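PDB 4KL0: inosine-uridine nucleoside N-ribohydrolase from Xanthomonas oryzae pv. oryzae, which binds calcium and probably hydrolyses N-glycosidic bonds of nucleosides, although its own substrate is not established. Local coordinates for residues Ala207-Leu210 with Tyr211-Ala214; Gln257-Ala260 with Leu261-Leu264; Gly328-Arg331 with Leu332-Pro336. All coordinates share one frame; numbering follows the deposited sequence.

Interaction 1 (Ala207-Leu210 with Tyr211-Ala214); sequences ARAL and YRRA
Y211 and A207 meet one turn apart in the alpha-helix 204-216, and backbone hydrogen bonds supply the main link. Y211 N donates to A207 O at 3.1 Å, almost straight at 175°. The next three i+4 bonds follow in order: R212 N to R208 O, R213 N to A209 O at 2.8 Å, and A214 N to L210 O, the last more bent.

Non-bonded contacts make up the second group. Y211 has its CG anti to the carbonyl carbon (chi1 -82°), which swings the ring back along the helix and sets Y211 CD1 3.1 Å from A207 O. On the outer side R212 bends at chi3 (73°), turning its guanidinium back so that R208 O stands over one face near its rim and R212 NH2 comes 3.9 Å from A209 CA. R208 also runs outward but diverges from R212, its NE 7.0 Å from R212 NH1.

The helix is the connection of a beta-alpha-beta crossover in the Rossmann-like sheet, between parallel neighbours 172-178 and 221-224: Y211 touches I177 and I223, and A214 touches I175 and L221, on these strands. L210 also packs on I177 and, with A209, against helix 155-163, where S158 meets both.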
ATOM      1  N   ALA A 207       9.677  11.449   6.806  1.00 13.28           N
ATOM      2  CA  ALA A 207      10.154  10.868   5.545  1.00 11.84           C
ATOM      3  C   ALA A 207      11.646  11.175   5.346  1.00 14.17           C
ATOM      4  O   ALA A 207      12.398  10.291   4.956  1.00 15.54           O
ATOM      5  CB  ALA A 207       9.405  11.377   4.351  1.00 13.86           C
ATOM      6  N   ARG A 208      12.060  12.404   5.606  1.00 15.53           N
ATOM      7  CA  ARG A 208      13.503  12.684   5.489  1.00 16.39           C
ATOM      8  C   ARG A 208      14.305  11.827   6.485  1.00 15.25           C
ATOM      9  O   ARG A 208      15.393  11.361   6.147  1.00 17.76           O
ATOM     10  CB  ARG A 208      13.758  14.177   5.759  1.00 15.64           C
ATOM     11  CG  ARG A 208      13.192  15.010   4.676  1.00 15.37           C
ATOM     12  CD  ARG A 208      13.325  16.527   4.915  1.00 19.88           C
ATOM     13  NE  ARG A 208      12.945  17.157   3.659  1.00 23.19           N
ATOM     14  CZ  ARG A 208      12.321  18.308   3.519  1.00 27.85           C
ATOM     15  NH1 ARG A 208      11.997  19.032   4.603  1.00 25.07           N
ATOM     16  NH2 ARG A 208      12.030  18.720   2.265  1.00 26.95           N
ATOM     17  N   ALA A 209      13.826  11.688   7.705  1.00 14.96           N
ATOM     18  CA  ALA A 209      14.574  10.928   8.708  1.00 14.85           C
ATOM     19  C   ALA A 209      14.698   9.458   8.233  1.00 18.36           C
ATOM     20  O   ALA A 209      15.743   8.801   8.411  1.00 19.15           O
ATOM     21  CB  ALA A 209      13.900  11.011  10.035  1.00 17.39           C
ATOM     22  N   LEU A 210      13.620   8.918   7.667  1.00 14.39           N
ATOM     23  CA  LEU A 210      13.609   7.506   7.289  1.00 15.74           C
ATOM     24  C   LEU A 210      14.545   7.227   6.120  1.00 16.10           C
ATOM     25  O   LEU A 210      15.370   6.279   6.227  1.00 17.21           O
ATOM     26  CB  LEU A 210      12.165   6.981   7.037  1.00 14.57           C
ATOM     27  CG  LEU A 210      12.075   5.519   6.620  1.00 15.41           C
ATOM     28  CD1 LEU A 210      12.322   4.575   7.803  1.00 18.28           C
ATOM     29  CD2 LEU A 210      10.693   5.233   6.001  1.00 19.62           C
ATOM     30  N   TYR A 211      14.450   8.024   5.034  1.00 15.53           N
ATOM     31  CA  TYR A 211      15.245   7.811   3.820  1.00 17.15           C
ATOM     32  C   TYR A 211      16.694   7.941   4.226  1.00 19.88           C
ATOM     33  O   TYR A 211      17.543   7.131   3.830  1.00 19.11           O
ATOM     34  CB  TYR A 211      14.964   8.883   2.777  1.00 17.20           C
ATOM     35  CG  TYR A 211      13.711   8.675   1.901  1.00 17.48           C
ATOM     36  CD1 TYR A 211      12.452   8.413   2.473  1.00 16.38           C
ATOM     37  CD2 TYR A 211      13.773   8.809   0.493  1.00 16.01           C
ATOM     38  CE1 TYR A 211      11.336   8.307   1.678  1.00 15.24           C
ATOM     39  CE2 TYR A 211      12.642   8.706  -0.289  1.00 17.32           C
ATOM     40  CZ  TYR A 211      11.408   8.469   0.306  1.00 17.90           C
ATOM     41  OH  TYR A 211      10.259   8.393  -0.452  1.00 17.70           O
ATOM     42  N   ARG A 212      16.976   8.972   5.016  1.00 18.18           N
ATOM     43  CA  ARG A 212      18.354   9.225   5.441  1.00 19.33           C
ATOM     44  C   ARG A 212      18.867   8.112   6.347  1.00 19.33           C
ATOM     45  O   ARG A 212      19.963   7.605   6.111  1.00 21.98           O
ATOM     46  CB  ARG A 212      18.455  10.595   6.136  1.00 19.50           C
ATOM     47  CG  ARG A 212      19.821  10.818   6.824  1.00 21.25           C
ATOM     48  CD  ARG A 212      19.930  12.257   7.352  1.00 25.35           C
ATOM     49  NE  ARG A 212      19.091  12.444   8.531  1.00 26.78           N
ATOM     50  CZ  ARG A 212      18.097  13.342   8.593  1.00 27.60           C
ATOM     51  NH1 ARG A 212      17.853  14.134   7.545  1.00 29.36           N
ATOM     52  NH2 ARG A 212      17.373  13.461   9.706  1.00 27.36           N
ATOM     53  N   ARG A 213      18.125   7.729   7.385  1.00 17.06           N
ATOM     54  CA  ARG A 213      18.650   6.774   8.333  1.00 18.79           C
ATOM     55  C   ARG A 213      18.780   5.378   7.741  1.00 22.60           C
ATOM     56  O   ARG A 213      19.622   4.603   8.203  1.00 25.24           O
ATOM     57  CB  ARG A 213      17.843   6.757   9.624  1.00 19.88           C
ATOM     58  CG  ARG A 213      18.448   6.002  10.793  1.00 21.10           C
ATOM     59  CD  ARG A 213      19.655   6.780  11.414  1.00 26.88           C
ATOM     60  NE  ARG A 213      20.226   6.084  12.580  1.00 29.25           N
ATOM     61  CZ  ARG A 213      21.527   6.121  12.901  1.00 30.06           C
ATOM     62  NH1 ARG A 213      22.372   6.793  12.123  1.00 28.24           N
ATOM     63  NH2 ARG A 213      21.997   5.478  13.980  1.00 30.95           N
ATOM     64  N   ALA A 214      17.953   5.039   6.748  1.00 17.70           N
ATOM     65  CA  ALA A 214      17.966   3.690   6.228  1.00 20.93           C
ATOM     66  C   ALA A 214      19.313   3.567   5.538  1.00 23.29           C
ATOM     67  O   ALA A 214      20.031   2.561   5.690  1.00 21.76           O
ATOM     68  CB  ALA A 214      16.806   3.511   5.187  1.00 18.50           C
TER

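Interaction 2 (Gln257-Ala260 with Leu261-Leu264)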
ATOM      1  N   GLN A 257     -14.245   2.268  -4.432  1.00 12.95           N
ATOM      2  CA  GLN A 257     -13.685   2.783  -5.669  1.00 14.65           C
ATOM      3  C   GLN A 257     -14.783   3.419  -6.521  1.00 16.38           C
ATOM      4  O   GLN A 257     -14.632   4.512  -7.075  1.00 15.62           O
ATOM      5  CB  GLN A 257     -12.938   1.711  -6.435  1.00 16.57           C
ATOM      6  CG  GLN A 257     -12.493   2.205  -7.798  1.00 18.20           C
ATOM      7  CD  GLN A 257     -11.399   3.233  -7.745  1.00 22.17           C
ATOM      8  OE1 GLN A 257     -10.204   2.891  -7.704  1.00 24.64           O
ATOM      9  NE2 GLN A 257     -11.789   4.503  -7.708  1.00 19.30           N
ATOM     10  N   LYS A 258     -15.916   2.736  -6.608  1.00 15.03           N
ATOM     11  CA  LYS A 258     -16.953   3.280  -7.481  1.00 15.89           C
ATOM     12  C   LYS A 258     -17.470   4.607  -6.900  1.00 17.69           C
ATOM     13  O   LYS A 258     -17.629   5.557  -7.660  1.00 17.91           O
ATOM     14  CB  LYS A 258     -18.042   2.211  -7.724  1.00 15.58           C
ATOM     15  CG  LYS A 258     -19.133   2.625  -8.664  1.00 23.33           C
ATOM     16  CD  LYS A 258     -20.082   1.458  -8.813  1.00 21.62           C
ATOM     17  CE  LYS A 258     -21.294   1.921  -9.574  1.00 30.55           C
ATOM     18  NZ  LYS A 258     -22.355   0.866  -9.462  1.00 31.93           N
ATOM     19  N   ASN A 259     -17.701   4.697  -5.594  1.00 16.39           N
ATOM     20  CA  ASN A 259     -18.239   5.941  -5.036  1.00 19.81           C
ATOM     21  C   ASN A 259     -17.213   7.089  -5.079  1.00 20.65           C
ATOM     22  O   ASN A 259     -17.576   8.243  -5.403  1.00 22.44           O
ATOM     23  CB  ASN A 259     -18.907   5.712  -3.674  1.00 23.04           C
ATOM     24  CG  ASN A 259     -20.069   4.691  -3.749  1.00 29.12           C
ATOM     25  OD1 ASN A 259     -20.863   4.688  -4.721  1.00 33.45           O
ATOM     26  ND2 ASN A 259     -20.176   3.823  -2.719  1.00 28.62           N
ATOM     27  N   ALA A 260     -15.933   6.817  -4.772  1.00 18.78           N
ATOM     28  CA  ALA A 260     -14.885   7.833  -4.924  1.00 20.82           C
ATOM     29  C   ALA A 260     -14.882   8.415  -6.342  1.00 19.37           C
ATOM     30  O   ALA A 260     -14.782   9.660  -6.570  1.00 19.29           O
ATOM     31  CB  ALA A 260     -13.486   7.219  -4.597  1.00 18.47           C
ATOM     32  N   LEU A 261     -15.014   7.548  -7.335  1.00 18.86           N
ATOM     33  CA  LEU A 261     -14.925   7.995  -8.700  1.00 17.47           C
ATOM     34  C   LEU A 261     -16.202   8.794  -9.099  1.00 17.77           C
ATOM     35  O   LEU A 261     -16.126   9.796  -9.841  1.00 17.34           O
ATOM     36  CB  LEU A 261     -14.721   6.811  -9.607  1.00 19.45           C
ATOM     37  CG  LEU A 261     -14.209   7.320 -10.931  1.00 17.79           C
ATOM     38  CD1 LEU A 261     -12.828   8.023 -10.768  1.00 17.65           C
ATOM     39  CD2 LEU A 261     -14.142   6.159 -11.917  1.00 21.10           C
ATOM     40  N   LYS A 262     -17.324   8.325  -8.561  1.00 16.87           N
ATOM     41  CA  LYS A 262     -18.618   8.997  -8.770  1.00 19.49           C
ATOM     42  C   LYS A 262     -18.527  10.411  -8.217  1.00 21.66           C
ATOM     43  O   LYS A 262     -18.894  11.392  -8.890  1.00 21.44           O
ATOM     44  CB  LYS A 262     -19.722   8.220  -8.051  1.00 20.59           C
ATOM     45  CG  LYS A 262     -21.117   8.879  -8.058  1.00 23.97           C
ATOM     46  CD  LYS A 262     -22.170   7.909  -7.441  1.00 26.44           C
ATOM     47  CE  LYS A 262     -23.577   8.535  -7.505  1.00 37.83           C
ATOM     48  NZ  LYS A 262     -24.465   8.245  -6.310  1.00 43.63           N
ATOM     49  N   GLY A 263     -18.007  10.526  -7.000  1.00 18.84           N
ATOM     50  CA  GLY A 263     -17.880  11.841  -6.376  1.00 20.85           C
ATOM     51  C   GLY A 263     -16.958  12.747  -7.185  1.00 20.71           C
ATOM     52  O   GLY A 263     -17.210  13.963  -7.334  1.00 19.83           O
ATOM     53  N   LEU A 264     -15.883  12.198  -7.735  1.00 18.95           N
ATOM     54  CA  LEU A 264     -14.945  13.010  -8.531  1.00 15.69           C
ATOM     55  C   LEU A 264     -15.591  13.479  -9.869  1.00 19.50           C
ATOM     56  O   LEU A 264     -15.549  14.658 -10.286  1.00 18.71           O
ATOM     57  CB  LEU A 264     -13.628  12.208  -8.697  1.00 17.41           C
ATOM     58  CG  LEU A 264     -12.545  12.718  -9.638  1.00 17.11           C
ATOM     59  CD1 LEU A 264     -12.076  14.103  -9.108  1.00 18.86           C
ATOM     60  CD2 LEU A 264     -11.359  11.761  -9.788  1.00 16.66           C
TER
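L261 sits one turn beyond Q257 on the long helix 248-269, and this pair forms the close side of the contact. L261 CB lies 3.4 Å from Q257 O, whose carbonyl also takes the hydrogen bond from L261 N at 3.1 Å. Q257 sends its chain out with CG anti to the backbone N and then bends it at chi2 (70°), which brings the amide back toward the next turn; Q257 NE2 ends 4.2 Å from L261 CB, with the two side chains crossing at a slant. Both residues are buried. The Q257 side chain is about 12 Å from the bound calcium ion, so the turn lies outside the metal's first shell.

The looser side runs along K258, N259 and K262. Here the backbone holds the turn, with K262 N donating to K258 O at 2.9 Å and G263 N to N259 O at 2.8 Å, the latter bond fairly straight at 165°. The side chains barely meet: N259 OD1 comes no nearer to K262 than 4.4 Å, at CD, and both lysines rest on F304. N259 ND2 donates to E116. G263 has no side chain, and A260 O accepts from L264 N.

The apolar side faces helices and loops: L261 touches V311, F281 and F285 of helix 278-285 and F304 of helix 304-307, Q257 touches P40 and L314, and L264 packs on W280 and F285.

Interaction 3 (Gly328-Arg331 with Leu332-Pro336)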
ATOM      1  N   GLY A 328      10.068 -12.898  -4.975  1.00 24.66           N
ATOM      2  CA  GLY A 328       9.376 -13.793  -5.906  1.00 22.00           C
ATOM      3  C   GLY A 328       8.469 -13.055  -6.879  1.00 24.15           C
ATOM      4  O   GLY A 328       8.426 -13.320  -8.096  1.00 26.58           O
ATOM      5  N   THR A 329       7.723 -12.101  -6.346  1.00 19.82           N
ATOM      6  CA  THR A 329       6.850 -11.342  -7.215  1.00 21.02           C
ATOM      7  C   THR A 329       7.642 -10.272  -7.992  1.00 22.30           C
ATOM      8  O   THR A 329       7.341 -10.036  -9.164  1.00 25.17           O
ATOM      9  CB  THR A 329       5.734 -10.686  -6.367  1.00 18.25           C
ATOM     10  OG1 THR A 329       6.323 -10.110  -5.214  1.00 19.19           O
ATOM     11  CG2 THR A 329       4.651 -11.753  -5.948  1.00 21.29           C
ATOM     12  N   ALA A 330       8.630  -9.640  -7.344  1.00 22.03           N
ATOM     13  CA  ALA A 330       9.390  -8.542  -7.968  1.00 22.77           C
ATOM     14  C   ALA A 330      10.066  -9.082  -9.202  1.00 27.46           C
ATOM     15  O   ALA A 330      10.040  -8.447 -10.252  1.00 26.02           O
ATOM     16  CB  ALA A 330      10.414  -8.002  -7.053  1.00 21.26           C
ATOM     17  N   ARG A 331      10.653 -10.278  -9.094  1.00 26.43           N
ATOM     18  CA  ARG A 331      11.454 -10.764 -10.219  1.00 28.17           C
ATOM     19  C   ARG A 331      10.559 -11.116 -11.398  1.00 29.22           C
ATOM     20  O   ARG A 331      10.984 -11.115 -12.546  1.00 32.75           O
ATOM     21  CB  ARG A 331      12.384 -11.908  -9.789  1.00 33.76           C
ATOM     22  CG  ARG A 331      13.489 -11.417  -8.813  1.00 35.91           C
ATOM     23  CD  ARG A 331      14.397 -12.563  -8.299  1.00 40.07           C
ATOM     24  NE  ARG A 331      15.332 -12.122  -7.252  1.00 41.95           N
ATOM     25  CZ  ARG A 331      15.556 -12.781  -6.108  1.00 40.19           C
ATOM     26  NH1 ARG A 331      14.911 -13.924  -5.851  1.00 38.11           N
ATOM     27  NH2 ARG A 331      16.427 -12.300  -5.217  1.00 40.99           N
ATOM     28  N   LEU A 332       9.297 -11.389 -11.125  1.00 27.19           N
ATOM     29  CA  LEU A 332       8.328 -11.623 -12.159  1.00 28.22           C
ATOM     30  C   LEU A 332       7.980 -10.344 -12.942  1.00 29.18           C
ATOM     31  O   LEU A 332       7.719 -10.403 -14.150  1.00 29.05           O
ATOM     32  CB  LEU A 332       7.059 -12.170 -11.506  1.00 32.35           C
ATOM     33  CG  LEU A 332       6.296 -13.336 -12.111  1.00 31.61           C
ATOM     34  CD1 LEU A 332       7.222 -14.509 -12.311  1.00 35.09           C
ATOM     35  CD2 LEU A 332       5.116 -13.685 -11.199  1.00 29.43           C
ATOM     36  N   LEU A 333       7.929  -9.194 -12.257  1.00 22.20           N
ATOM     37  CA  LEU A 333       7.275  -8.032 -12.854  1.00 24.51           C
ATOM     38  C   LEU A 333       8.192  -6.845 -13.093  1.00 22.57           C
ATOM     39  O   LEU A 333       7.885  -6.003 -13.952  1.00 25.22           O
ATOM     40  CB  LEU A 333       6.111  -7.554 -11.945  1.00 23.22           C
ATOM     41  CG  LEU A 333       5.036  -8.586 -11.582  1.00 24.19           C
ATOM     42  CD1 LEU A 333       4.076  -7.916 -10.599  1.00 22.66           C
ATOM     43  CD2 LEU A 333       4.271  -9.090 -12.802  1.00 24.13           C
ATOM     44  N   PHE A 334       9.263  -6.733 -12.316  1.00 23.78           N
ATOM     45  CA  PHE A 334      10.018  -5.486 -12.245  1.00 21.43           C
ATOM     46  C   PHE A 334      11.511  -5.642 -12.493  1.00 24.75           C
ATOM     47  O   PHE A 334      12.122  -6.678 -12.237  1.00 23.70           O
ATOM     48  CB  PHE A 334       9.876  -4.809 -10.876  1.00 21.92           C
ATOM     49  CG  PHE A 334       8.471  -4.655 -10.398  1.00 18.64           C
ATOM     50  CD1 PHE A 334       7.609  -3.749 -10.975  1.00 21.42           C
ATOM     51  CD2 PHE A 334       8.025  -5.377  -9.272  1.00 19.92           C
ATOM     52  CE1 PHE A 334       6.307  -3.635 -10.507  1.00 20.10           C
ATOM     53  CE2 PHE A 334       6.747  -5.208  -8.767  1.00 17.87           C
ATOM     54  CZ  PHE A 334       5.884  -4.371  -9.389  1.00 16.41           C
ATOM     55  N   GLN A 335      12.103  -4.557 -12.977  1.00 24.78           N
ATOM     56  CA  GLN A 335      13.542  -4.467 -13.102  1.00 24.57           C
ATOM     57  C   GLN A 335      13.946  -3.110 -12.512  1.00 24.04           C
ATOM     58  O   GLN A 335      14.129  -2.140 -13.266  1.00 23.88           O
ATOM     59  CB  GLN A 335      13.887  -4.516 -14.580  1.00 26.75           C
ATOM     60  CG  GLN A 335      15.330  -4.578 -14.924  1.00 36.25           C
ATOM     61  CD  GLN A 335      15.522  -4.548 -16.458  1.00 42.41           C
ATOM     62  OE1 GLN A 335      14.892  -5.336 -17.191  1.00 39.47           O
ATOM     63  NE2 GLN A 335      16.362  -3.604 -16.944  1.00 43.79           N
ATOM     64  N   PRO A 336      14.041  -3.019 -11.164  1.00 21.87           N
ATOM     65  CA  PRO A 336      14.338  -1.757 -10.468  1.00 23.28           C
ATOM     66  C   PRO A 336      15.644  -1.151 -10.966  1.00 25.79           C
ATOM     67  O   PRO A 336      16.580  -1.871 -11.329  1.00 25.41           O
ATOM     68  CB  PRO A 336      14.499  -2.194  -9.003  1.00 21.77           C
ATOM     69  CG  PRO A 336      13.592  -3.410  -8.898  1.00 22.55           C
ATOM     70  CD  PRO A 336      13.831  -4.133 -10.221  1.00 23.14           C
TER
HETATM   71  O   HOH W   1      11.606  -9.056 -14.125  1.00 30.97           O
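The last turn of the alpha-helix 327-333 closes with F334 set against A330, where the chain leaves helical geometry at F334 and runs on toward the short strand 337-338. At the first residue of the segment, G328, the carbonyl oxygen is 3.7 Å from L332 N and is buried with no polar partner, so the regular i+4 bond is missing here.

T329 takes its place in part: its carbonyl receives two weak bonds, from L332 N at 3.1 Å (125°) and from L333 N at 3.3 Å. L332 CB also presses on this oxygen. The hydroxyl of T329 turns the other way and is held by the carbonyls of L323 and L326.

A330 O carries the firmer links. F334 N reaches it at 2.8 Å, nearly in line with the C=O bond, whereas L333 N, at 3.0 Å, stands above the carbonyl plane, 62° out of it. One oxygen thus ties both an i+3 and an i+4 donor as the helix ends. The F334 ring, placed by CG lying anti to the carbonyl carbon (chi1 -50°), turns its edge to A330, with F334 CD2 3.7 Å from A330 CA, while L333 CB lies over the centre of one face. The ring also packs on L320, L323 and A324 of helix 317-325 and on V350 of strand 347-350.

R331 extends its side chain outward to an exposed position. Its backbone oxygen is joined to the loop by a water that donates to R331 O at 2.7 Å and to F334 O at 3.1 Å.

How the interactions relate
All three contacts are local, each on a different helix, the third running past its end, and none touches another. Interactions 1 and 2 lie on opposite sides of the chain's centre, their own centres about 34 Å apart; both are partly buried mid-helix turns with four regular i+4 bonds, one face inward and the other carrying exposed arginine or lysine. Their surroundings differ: interaction 1 backs onto strands of the central sheet, interaction 2 onto aromatic residues of other helices and onto loops. Interaction 3 is more buried and lies at a helix end, so its bonding is mixed, with weak bonds, a shared acceptor and a bridging water. Interactions 1 and 3 both reach strand 221-224, from segments whose nearest atoms are about 14 Å apart.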